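Local atomic coordinates of globin (Geobacter sulfurreducens, PDB entry 2W31), a protein that binds heme b through two axial ligands as the globin domain of a membrane-bound globin-coupled sensor, and probably binds oxygen. Residues Phe113-Ser116 with Ile117-Asp120; Glu133-Glu136 with Lys137-Ile141. All blocks are in the same frame, centred on the assembly; numbering follows the deposited sequence.

Contact 1: residues Phe113-Ser116 with Ile117-Asp120; sequences FTLS and IIQD
I117, I118, Q119 and D120 give their backbone N-H groups to the carbonyls of F113, T114, L115 and S116 in regular alpha-helical i to i+4 order, from I117 N to F113 O at 3.1 Å to D120 N to S116 O at 2.9 Å. They form the last two turns of helix 100-121, the G helix of the globin fold. On one flank I117 lays its CD1 methyl obliquely against the F113 ring, 3.4 Å from CE2. CG1 of I117 sits beside its own N (chi1 -68°) and the chain runs on extended, carrying CD1 back one turn to that ring, while F113 also meets R34, L35 and Q38 of helix 32-44. Shortening I117 to an alanine removes everything beyond CB, including the CD1 methyl, and would probably leave CE2 and CD2 of F113 without this aliphatic partner. On another flank L115 and I118 lie side by side, CD2 of L115 to CD1 of I118 at 4.0 Å, and I118 CG1 rests 3.5 Å from T114 O. On the polar side R132 and R129 of the second subunit both hydrogen-bond S116 OG, and R129 also makes a salt bridge to D120 OD1. The other carboxylate oxygen, D120 OD2, lies 3.1 Å from S116 O, two acceptors side by side.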
loop_
_atom_site.group_PDB
_atom_site.type_symbol
_atom_site.label_atom_id
_atom_site.label_comp_id
_atom_site.label_asym_id
_atom_site.label_seq_id
_atom_site.Cartn_x
_atom_site.Cartn_y
_atom_site.Cartn_z
ATOM N N PHE A 113 -10.788 -3.838 -2.555
ATOM C CA PHE A 113 -11.668 -4.897 -3.059
ATOM C C PHE A 113 -11.332 -6.225 -2.373
ATOM O O PHE A 113 -12.242 -6.977 -1.923
ATOM C CB PHE A 113 -11.456 -5.037 -4.567
ATOM C CG PHE A 113 -12.338 -6.105 -5.228
ATOM C CD1 PHE A 113 -13.611 -5.795 -5.740
ATOM C CD2 PHE A 113 -11.881 -7.422 -5.325
ATOM C CE1 PHE A 113 -14.411 -6.787 -6.322
ATOM C CE2 PHE A 113 -12.677 -8.425 -5.941
ATOM C CZ PHE A 113 -13.934 -8.102 -6.408
ATOM N N THR A 114 -10.033 -6.546 -2.308
ATOM C CA THR A 114 -9.604 -7.838 -1.762
ATOM C C THR A 114 -9.821 -7.925 -0.262
ATOM O O THR A 114 -10.259 -8.976 0.249
ATOM C CB THR A 114 -8.148 -8.085 -2.129
ATOM O OG1 THR A 114 -8.015 -7.940 -3.546
ATOM C CG2 THR A 114 -7.731 -9.515 -1.769
ATOM N N LEU A 115 -9.627 -6.818 0.455
ATOM C CA LEU A 115 -9.867 -6.873 1.888
ATOM C C LEU A 115 -11.358 -7.001 2.196
ATOM O O LEU A 115 -11.727 -7.575 3.270
ATOM C CB LEU A 115 -9.222 -5.693 2.643
ATOM C CG LEU A 115 -7.697 -5.705 2.610
ATOM C CD1 LEU A 115 -7.181 -4.766 3.747
ATOM C CD2 LEU A 115 -6.932 -7.002 2.595
ATOM N N SER A 116 -12.193 -6.457 1.318
ATOM C CA SER A 116 -13.640 -6.657 1.501
ATOM C C SER A 116 -14.029 -8.116 1.296
ATOM O O SER A 116 -14.865 -8.634 2.059
ATOM C CB SER A 116 -14.455 -5.701 0.647
ATOM O OG SER A 116 -14.500 -4.475 1.367
ATOM N N ILE A 117 -13.439 -8.794 0.305
ATOM C CA ILE A 117 -13.662 -10.268 0.166
ATOM C C ILE A 117 -13.276 -11.012 1.438
ATOM O O ILE A 117 -14.019 -11.908 1.920
ATOM C CB ILE A 117 -12.806 -10.859 -1.008
ATOM C CG1 ILE A 117 -13.318 -10.339 -2.346
ATOM C CG2 ILE A 117 -12.761 -12.411 -1.008
ATOM C CD1 ILE A 117 -12.398 -10.825 -3.504
ATOM N N ILE A 118 -12.142 -10.654 2.025
ATOM C CA ILE A 118 -11.699 -11.311 3.244
ATOM C C ILE A 118 -12.668 -11.034 4.385
ATOM O O ILE A 118 -13.060 -11.972 5.106
ATOM C CB ILE A 118 -10.263 -10.887 3.606
ATOM C CG1 ILE A 118 -9.275 -11.416 2.551
ATOM C CG2 ILE A 118 -9.913 -11.383 5.022
ATOM C CD1 ILE A 118 -7.848 -10.936 2.779
ATOM N N GLN A 119 -13.059 -9.769 4.587
ATOM C CA GLN A 119 -13.978 -9.426 5.687
ATOM C C GLN A 119 -15.295 -10.197 5.553
ATOM O O GLN A 119 -15.858 -10.698 6.545
ATOM C CB GLN A 119 -14.239 -7.920 5.681
ATOM C CG GLN A 119 -14.916 -7.402 6.907
ATOM C CD GLN A 119 -15.272 -5.937 6.736
ATOM O OE1 GLN A 119 -14.486 -5.121 6.198
ATOM N NE2 GLN A 119 -16.460 -5.597 7.168
ATOM N N ASP A 120 -15.774 -10.296 4.319
ATOM C CA ASP A 120 -17.090 -10.860 4.038
ATOM C C ASP A 120 -17.144 -12.401 4.078
ATOM O O ASP A 120 -18.247 -12.985 4.139
ATOM C CB ASP A 120 -17.618 -10.296 2.724
ATOM C CG ASP A 120 -17.864 -8.789 2.813
ATOM O OD1 ASP A 120 -18.015 -8.284 3.935
ATOM O OD2 ASP A 120 -17.919 -8.113 1.775
#

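Contact 2: residues Glu133-Glu136 with Lys137-Ile141; sequences EAVE and KILDI
V135 and L139 lie side by side one helical turn apart and point the same way, with CG1 of V135 3.7 Å from CD1 of L139. Beneath them L139 N donates to V135 O at 2.9 Å in a nearly straight bond (N-H...O 169°), and CG of L139 packs over the same oxygen. Three further bonds of the same i to i+4 kind, from K137 N, I138 N and D140 N to the carbonyls of E133, A134 and E136, complete these turns. I138 has CG1 anti to its N (chi1 -159°), which puts CG2 in the crowded position and brings that methyl 3.5 Å from V135 O.

K137 runs its extended chain along the E133 carbonyl, CG 3.3 Å from E133 O. The two charged ends do not meet directly: NZ stays 5.6 Å from E133 OE1, and a water accepts from NZ at 2.8 Å while giving E133 OE1 a weak bond. The main partners of NZ are the R12 carbonyl and the carboxylate of D17, so the ammonium ties this helix to the N-terminal segment.

E136 and D140 bring like charges together, OE1 to OD1 at 4.9 Å. NH1 of R111 of the same chain, on helix 100-121, forms salt bridges to E136 OE1 and D140 OD1, which probably eases the repulsion. D140 OD2 is taken by R111 NE and N108 ND2, both of the second subunit, whereas OE2 of E136 lies close to E136 OE2 of that subunit, a pairing that may favour a shared proton. Further out, L21 of helix 15-23 packs on A134, V135 and I138. These turns belong to helix 125-151, the H helix of the globin fold, with one flank in the core and another in the subunit interface.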
loop_
_atom_site.group_PDB
_atom_site.type_symbol
_atom_site.label_atom_id
_atom_site.label_comp_id
_atom_site.label_asym_id
_atom_site.label_seq_id
_atom_site.Cartn_x
_atom_site.Cartn_y
_atom_site.Cartn_z
ATOM N N GLU A 133 -3.099 -10.140 6.426
ATOM C CA GLU A 133 -1.663 -9.859 6.454
ATOM C C GLU A 133 -0.937 -10.402 5.205
ATOM O O GLU A 133 -0.077 -9.726 4.650
ATOM C CB GLU A 133 -1.004 -10.398 7.735
ATOM C CG GLU A 133 -1.374 -9.582 9.021
ATOM C CD GLU A 133 -0.946 -10.245 10.329
ATOM O OE1 GLU A 133 -0.725 -11.473 10.342
ATOM O OE2 GLU A 133 -0.921 -9.548 11.362
ATOM N N ALA A 134 -1.320 -11.607 4.738
ATOM C CA ALA A 134 -0.682 -12.204 3.558
ATOM C C ALA A 134 -0.985 -11.345 2.307
ATOM O O ALA A 134 -0.099 -11.107 1.472
ATOM C CB ALA A 134 -1.196 -13.653 3.343
ATOM N N VAL A 135 -2.253 -10.934 2.148
ATOM C CA VAL A 135 -2.662 -10.140 0.969
ATOM C C VAL A 135 -1.961 -8.775 0.997
ATOM O O VAL A 135 -1.455 -8.308 -0.036
ATOM C CB VAL A 135 -4.187 -9.936 0.939
ATOM C CG1 VAL A 135 -4.587 -8.781 0.026
ATOM C CG2 VAL A 135 -4.856 -11.250 0.535
ATOM N N GLU A 136 -1.912 -8.132 2.169
ATOM C CA GLU A 136 -1.199 -6.833 2.208
ATOM C C GLU A 136 0.271 -6.959 1.835
ATOM O O GLU A 136 0.811 -6.075 1.142
ATOM C CB GLU A 136 -1.351 -6.141 3.551
ATOM C CG GLU A 136 -2.774 -5.772 3.922
ATOM C CD GLU A 136 -3.278 -4.499 3.332
ATOM O OE1 GLU A 136 -3.091 -4.208 2.134
ATOM O OE2 GLU A 136 -3.977 -3.774 4.091
ATOM N N LYS A 137 0.940 -8.038 2.260
ATOM C CA LYS A 137 2.318 -8.261 1.860
ATOM C C LYS A 137 2.467 -8.444 0.333
ATOM O O LYS A 137 3.295 -7.812 -0.289
ATOM C CB LYS A 137 2.921 -9.469 2.592
ATOM C CG LYS A 137 3.181 -9.241 4.060
ATOM C CD LYS A 137 3.649 -10.530 4.677
ATOM C CE LYS A 137 3.304 -10.587 6.155
ATOM N NZ LYS A 137 3.549 -11.915 6.794
ATOM N N ILE A 138 1.662 -9.308 -0.272
ATOM C CA ILE A 138 1.841 -9.523 -1.716
ATOM C C ILE A 138 1.503 -8.272 -2.535
ATOM O O ILE A 138 2.199 -7.954 -3.507
ATOM C CB ILE A 138 1.137 -10.817 -2.211
ATOM C CG1 ILE A 138 1.751 -11.270 -3.546
ATOM C CG2 ILE A 138 -0.405 -10.696 -2.326
ATOM C CD1 ILE A 138 3.205 -11.656 -3.435
ATOM N N LEU A 139 0.458 -7.555 -2.142
ATOM C CA LEU A 139 0.110 -6.303 -2.879
ATOM C C LEU A 139 1.256 -5.297 -2.708
ATOM O O LEU A 139 1.664 -4.636 -3.679
ATOM C CB LEU A 139 -1.209 -5.680 -2.388
ATOM C CG LEU A 139 -2.425 -6.563 -2.641
ATOM C CD1 LEU A 139 -3.639 -5.887 -2.041
ATOM C CD2 LEU A 139 -2.601 -6.766 -4.112
ATOM N N ASP A 140 1.758 -5.146 -1.471
ATOM C CA ASP A 140 2.863 -4.178 -1.228
ATOM C C ASP A 140 4.143 -4.575 -1.964
ATOM O O ASP A 140 4.849 -3.694 -2.471
ATOM C CB ASP A 140 3.082 -3.945 0.279
ATOM C CG ASP A 140 2.015 -3.035 0.896
ATOM O OD1 ASP A 140 1.118 -2.541 0.158
ATOM O OD2 ASP A 140 2.084 -2.844 2.131
ATOM N N ILE A 141 4.437 -5.878 -2.043
ATOM C CA ILE A 141 5.579 -6.350 -2.829
ATOM C C ILE A 141 5.391 -6.011 -4.306
ATOM O O ILE A 141 6.316 -5.485 -4.947
ATOM C CB ILE A 141 5.816 -7.871 -2.616
ATOM C CG1 ILE A 141 6.343 -8.118 -1.194
ATOM C CG2 ILE A 141 6.747 -8.476 -3.726
ATOM C CD1 ILE A 141 6.311 -9.580 -0.682
HETATM O O HOH W 1 2.354 -11.474 9.310
#

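Contacts 1 and 2 sit on successive helices, 100-121 and 125-151, with centres about 13 Å apart, and their side chains interlock where the helices pack. V135 is the hub: CG1 touches T114 CG2 at 3.7 Å, and CG2 touches I118 CD1 at 3.8 Å. At the subunit side L115 CD1 covers E136 OE2 at 3.4 Å. Contact 2 lies nearer the heme, the L139 side chain being about 7 Å from it and that of T114 about 10 Å; the side chains of F113 and L139 are each about 12 Å from that of the axial ligand H66. Both contacts also face the second subunit, so the same helix pair lies between the heme neighbourhood and the subunit interface.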